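Local coordinates for protein putative histidinol-phosphate aminotransferase (Burkholderia pseudomallei, PDB 3P1T) that probably catalyses the pyridoxal-phosphate-dependent transamination of histidinol phosphate with 2-oxoglutarate in histidine biosynthesis, at residues A16-L21 and D322-L326; I299-D303 and H312-S316. All coordinates share one frame; numbering follows the deposited sequence.

Contact 1. Residues A16-L21 and D322-L326; sequences AQAVCL and DNDRL
V19 and D322 mark the closest backbone approach between an extended N-terminal segment and a helix near the C-terminus, their CA atoms lying 6.2 Å apart. Residues 16-21 run in extended form and include the short strand 19-20, whereas 322-326 forms part of helix 320-333, where the amide of L326 bonds to the carbonyl of D322. Alternation along the extended chain turns V19 and L21 toward the helix and A18 and C20 away from it.

V19 settles on two residues one helical turn apart. Its CG1 lies 4.0 Å from the carbonyl O of D322. With CG1 of V19 anti to the backbone N (chi1 164°), CG2 falls anti to the carbonyl carbon and meets the aliphatic chain of R325, 3.8 Å from its CD. L21 divides its two methyls over the next part of the same helix face: CD1 packs at 3.8 Å on CB of L326, while CD2 touches CB of D322 at 3.9 Å and nears the amide oxygen of N323.

The pairing belongs to the small domain of a fold-type I aminotransferase, where helices pack on a mixed sheet: strand 19-20 is an outermost strand within this chain, pairs in parallel with strand 299-303, and has helix 320-333 packed against its face.

Toward the exposed end, R325 bends at chi2 and chi3, which carries its guanidinium beyond V19 to the loop. NH1 of R325 makes a weak hydrogen bond of 2.9 Å to the carbonyl O of Q17, with an N-H...O angle of 121°. The CB of A16 sits over one face of the guanidinium, near its rim and 3.9 Å from NE of R325. A firmer anchor for the group is the bond from NH2 to the carbonyl of R297, while N323 is held by Q257 and the amide of G318.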
loop_
_atom_site.group_PDB
_atom_site.type_symbol
_atom_site.label_atom_id
_atom_site.label_comp_id
_atom_site.label_asym_id
_atom_site.label_seq_id
_atom_site.Cartn_x
_atom_site.Cartn_y
_atom_site.Cartn_z
ATOM N N ALA A 16 28.075 -4.181 -25.637
ATOM C CA ALA A 16 27.987 -4.559 -24.222
ATOM C C ALA A 16 27.353 -3.429 -23.390
ATOM O O ALA A 16 28.031 -2.478 -22.976
ATOM C CB ALA A 16 29.369 -4.904 -23.684
ATOM N N GLN A 17 26.039 -3.554 -23.149
ATOM C CA GLN A 17 25.231 -2.590 -22.409
ATOM C C GLN A 17 25.424 -2.722 -20.877
ATOM O O GLN A 17 26.187 -3.574 -20.415
ATOM C CB GLN A 17 23.749 -2.763 -22.784
ATOM C CG GLN A 17 23.235 -4.193 -22.826
ATOM C CD GLN A 17 22.043 -4.246 -23.738
ATOM O OE1 GLN A 17 20.936 -3.824 -23.379
ATOM N NE2 GLN A 17 22.266 -4.698 -24.965
ATOM N N ALA A 18 24.744 -1.842 -20.110
ATOM C CA ALA A 18 24.771 -1.810 -18.647
ATOM C C ALA A 18 24.162 -3.084 -18.063
ATOM O O ALA A 18 23.256 -3.673 -18.666
ATOM C CB ALA A 18 24.033 -0.589 -18.124
ATOM N N VAL A 19 24.694 -3.516 -16.902
ATOM C CA VAL A 19 24.328 -4.743 -16.205
ATOM C C VAL A 19 24.120 -4.425 -14.715
ATOM O O VAL A 19 25.031 -3.894 -14.070
ATOM C CB VAL A 19 25.445 -5.818 -16.447
ATOM C CG1 VAL A 19 25.369 -6.980 -15.464
ATOM C CG2 VAL A 19 25.422 -6.340 -17.882
ATOM N N CYS A 20 22.914 -4.734 -14.179
ATOM C CA CYS A 20 22.589 -4.526 -12.759
ATOM C C CYS A 20 22.342 -5.879 -12.111
ATOM O O CYS A 20 21.384 -6.585 -12.429
ATOM C CB CYS A 20 21.404 -3.577 -12.551
ATOM S SG CYS A 20 21.071 -3.140 -10.801
ATOM N N LEU A 21 23.246 -6.234 -11.214
ATOM C CA LEU A 21 23.233 -7.433 -10.393
ATOM C C LEU A 21 23.378 -6.976 -8.955
ATOM O O LEU A 21 24.267 -7.448 -8.244
ATOM C CB LEU A 21 24.377 -8.399 -10.824
ATOM C CG LEU A 21 24.554 -8.772 -12.298
ATOM C CD1 LEU A 21 25.906 -9.397 -12.528
ATOM C CD2 LEU A 21 23.476 -9.714 -12.771
ATOM N N ASP A 322 24.450 -11.678 -18.623
ATOM C CA ASP A 322 24.764 -10.745 -17.520
ATOM C C ASP A 322 25.919 -11.270 -16.654
ATOM O O ASP A 322 26.887 -10.551 -16.381
ATOM C CB ASP A 322 23.532 -10.512 -16.638
ATOM C CG ASP A 322 22.363 -9.859 -17.342
ATOM O OD1 ASP A 322 22.599 -9.169 -18.376
ATOM O OD2 ASP A 322 21.201 -10.008 -16.842
ATOM N N ASN A 323 25.811 -12.545 -16.254
ATOM C CA ASN A 323 26.800 -13.269 -15.469
ATOM C C ASN A 323 28.106 -13.392 -16.256
ATOM O O ASN A 323 29.177 -13.315 -15.645
ATOM C CB ASN A 323 26.255 -14.633 -15.070
ATOM C CG ASN A 323 24.972 -14.570 -14.270
ATOM O OD1 ASN A 323 24.619 -13.550 -13.672
ATOM N ND2 ASN A 323 24.239 -15.663 -14.251
ATOM N N ASP A 324 28.017 -13.519 -17.614
ATOM C CA ASP A 324 29.171 -13.535 -18.539
ATOM C C ASP A 324 29.978 -12.222 -18.402
ATOM O O ASP A 324 31.198 -12.262 -18.231
ATOM C CB ASP A 324 28.721 -13.733 -20.019
ATOM C CG ASP A 324 28.436 -15.152 -20.526
ATOM O OD1 ASP A 324 28.797 -16.130 -19.816
ATOM O OD2 ASP A 324 27.925 -15.285 -21.678
ATOM N N ARG A 325 29.260 -11.065 -18.433
ATOM C CA ARG A 325 29.802 -9.705 -18.320
ATOM C C ARG A 325 30.538 -9.521 -16.984
ATOM O O ARG A 325 31.680 -9.039 -16.986
ATOM C CB ARG A 325 28.683 -8.656 -18.474
ATOM C CG ARG A 325 28.170 -8.510 -19.917
ATOM C CD ARG A 325 28.181 -7.070 -20.409
ATOM N NE ARG A 325 29.474 -6.442 -20.131
ATOM C CZ ARG A 325 29.639 -5.281 -19.504
ATOM N NH1 ARG A 325 28.585 -4.549 -19.151
ATOM N NH2 ARG A 325 30.859 -4.818 -19.269
ATOM N N LEU A 326 29.899 -9.951 -15.865
ATOM C CA LEU A 326 30.462 -9.870 -14.524
ATOM C C LEU A 326 31.735 -10.688 -14.407
ATOM O O LEU A 326 32.744 -10.174 -13.904
ATOM C CB LEU A 326 29.477 -10.337 -13.441
ATOM C CG LEU A 326 30.132 -10.406 -12.061
ATOM C CD1 LEU A 326 29.731 -9.248 -11.200
ATOM C CD2 LEU A 326 30.042 -11.789 -11.430
#

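Contact 2. Residues I299-D303 and H312-S316; sequences IQVKD and HIRIS
K302 and R314 form a hydrogen-bonded antiparallel pair, joined by two backbone bonds that set the register of the hairpin made by strands 299-303 and 312-316. The amide of R314 donates to the O of K302 at 2.9 Å, with an N-H...O angle of 165°; the return bond, from K302 N to R314 O, is longer at 3.2 Å.

Their long side chains run side by side, pointing the same way. K302 lays its CG over one face of the R314 guanidinium, toward the rim, and its CE comes within 3.7 Å of NH2 of R314. Bends at chi2 and chi3 lead the ammonium away to Q306, leaving NZ of K302 4.9 Å from NH2 of R314. The arginine itself bonds through NH1 to N146 and to tartaric acid, probably from the crystallisation liquor, and makes a cation-pi contact with F279.

The face bearing V301, I313 and I315 is largely apolar, with D303 at its edge, bonded through OD1 to the amide of G305. V301 sets CG1 4.0 Å from CG1 of I315 and CG2 4.2 Å from CD1 of I313, beneath helices 288-296 and 320-333.

The hairpin thus sorts most of its chemistry by face, and K302 methylenes cover a guanidinium that binds a probably anionic ligand, consistent with the small-domain arginine that grips the substrate's carboxylate, or probably histidinol phosphate's phosphate, in related aminotransferases.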
loop_
_atom_site.group_PDB
_atom_site.type_symbol
_atom_site.label_atom_id
_atom_site.label_comp_id
_atom_site.label_asym_id
_atom_site.label_seq_id
_atom_site.Cartn_x
_atom_site.Cartn_y
_atom_site.Cartn_z
ATOM N N ILE A 299 28.878 -2.392 -14.737
ATOM C CA ILE A 299 28.455 -3.521 -13.918
ATOM C C ILE A 299 28.134 -2.966 -12.533
ATOM O O ILE A 299 28.971 -2.304 -11.917
ATOM C CB ILE A 299 29.520 -4.650 -13.929
ATOM C CG1 ILE A 299 29.636 -5.221 -15.360
ATOM C CG2 ILE A 299 29.142 -5.762 -12.936
ATOM C CD1 ILE A 299 30.781 -6.071 -15.611
ATOM N N GLN A 300 26.890 -3.179 -12.080
ATOM C CA GLN A 300 26.420 -2.644 -10.808
ATOM C C GLN A 300 26.195 -3.798 -9.808
ATOM O O GLN A 300 25.314 -4.627 -10.015
ATOM C CB GLN A 300 25.130 -1.821 -11.046
ATOM C CG GLN A 300 24.834 -0.780 -9.993
ATOM N N VAL A 301 27.030 -3.885 -8.762
ATOM C CA VAL A 301 26.876 -4.897 -7.700
ATOM C C VAL A 301 26.466 -4.150 -6.399
ATOM O O VAL A 301 26.374 -2.924 -6.426
ATOM C CB VAL A 301 28.111 -5.831 -7.487
ATOM C CG1 VAL A 301 28.411 -6.656 -8.737
ATOM C CG2 VAL A 301 29.346 -5.076 -6.998
ATOM N N LYS A 302 26.205 -4.874 -5.287
ATOM C CA LYS A 302 25.799 -4.291 -4.004
ATOM C C LYS A 302 26.948 -4.323 -2.999
ATOM O O LYS A 302 27.601 -5.356 -2.843
ATOM C CB LYS A 302 24.578 -5.059 -3.438
ATOM C CG LYS A 302 24.107 -4.663 -2.016
ATOM C CD LYS A 302 23.452 -3.288 -1.899
ATOM C CE LYS A 302 22.033 -3.297 -2.383
ATOM N NZ LYS A 302 21.381 -1.980 -2.212
ATOM N N ASP A 303 27.177 -3.188 -2.304
ATOM C CA ASP A 303 28.157 -3.070 -1.224
ATOM C C ASP A 303 27.499 -3.638 0.038
ATOM O O ASP A 303 26.520 -3.074 0.529
ATOM C CB ASP A 303 28.615 -1.601 -1.058
ATOM C CG ASP A 303 29.669 -1.304 0.009
ATOM O OD1 ASP A 303 30.056 -2.241 0.755
ATOM O OD2 ASP A 303 30.117 -0.138 0.091
ATOM N N HIS A 312 32.963 -6.495 1.603
ATOM C CA HIS A 312 32.234 -7.603 0.994
ATOM C C HIS A 312 31.325 -7.049 -0.078
ATOM O O HIS A 312 30.871 -5.905 0.045
ATOM C CB HIS A 312 31.417 -8.400 2.025
ATOM C CG HIS A 312 32.194 -9.335 2.892
ATOM N ND1 HIS A 312 32.769 -8.910 4.070
ATOM C CD2 HIS A 312 32.381 -10.672 2.769
ATOM C CE1 HIS A 312 33.333 -9.985 4.600
ATOM N NE2 HIS A 312 33.123 -11.070 3.853
ATOM N N ILE A 313 31.037 -7.834 -1.115
ATOM C CA ILE A 313 30.090 -7.419 -2.146
ATOM C C ILE A 313 29.078 -8.550 -2.330
ATOM O O ILE A 313 29.426 -9.724 -2.213
ATOM C CB ILE A 313 30.717 -6.967 -3.503
ATOM C CG1 ILE A 313 31.694 -8.027 -4.081
ATOM C CG2 ILE A 313 31.375 -5.584 -3.370
ATOM C CD1 ILE A 313 32.131 -7.821 -5.499
ATOM N N ARG A 314 27.822 -8.188 -2.564
ATOM C CA ARG A 314 26.747 -9.133 -2.824
ATOM C C ARG A 314 26.430 -9.036 -4.297
ATOM O O ARG A 314 25.965 -7.996 -4.771
ATOM C CB ARG A 314 25.515 -8.864 -1.928
ATOM C CG ARG A 314 24.480 -9.991 -1.963
ATOM C CD ARG A 314 23.117 -9.545 -1.466
ATOM N NE ARG A 314 22.528 -8.580 -2.390
ATOM C CZ ARG A 314 21.615 -7.685 -2.055
ATOM N NH1 ARG A 314 21.174 -7.615 -0.808
ATOM N NH2 ARG A 314 21.152 -6.833 -2.957
ATOM N N ILE A 315 26.773 -10.086 -5.040
ATOM C CA ILE A 315 26.561 -10.155 -6.488
ATOM C C ILE A 315 25.296 -10.960 -6.774
ATOM O O ILE A 315 25.235 -12.141 -6.414
ATOM C CB ILE A 315 27.805 -10.781 -7.196
ATOM C CG1 ILE A 315 29.115 -10.045 -6.824
ATOM C CG2 ILE A 315 27.566 -10.838 -8.710
ATOM C CD1 ILE A 315 30.389 -10.696 -7.333
ATOM N N SER A 316 24.298 -10.349 -7.430
ATOM C CA SER A 316 23.088 -11.092 -7.794
ATOM C C SER A 316 23.368 -12.005 -9.002
ATOM O O SER A 316 24.350 -11.797 -9.732
ATOM C CB SER A 316 21.934 -10.143 -8.093
ATOM O OG SER A 316 21.641 -9.355 -6.954
#

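Both contacts serve the same four-stranded sheet, in which strand 299-303 lies between strands 19-20 and 312-316. Their centres are 12 Å apart, and V19 and L21 bond through their backbones to Q300, joining one contact to the other. Contact 1 has an exposed end and holds a helix on the sheet almost wholly through side chains, with one weak hydrogen bond. Contact 2 lies nearer the chain centre, has no exposed residue among those touching, though both are partly buried, and is fixed by paired backbone bonds. They share an apolar layer, where L326 meets I315, whereas the opposite face of contact 2 offers R314 to bound tartaric acid.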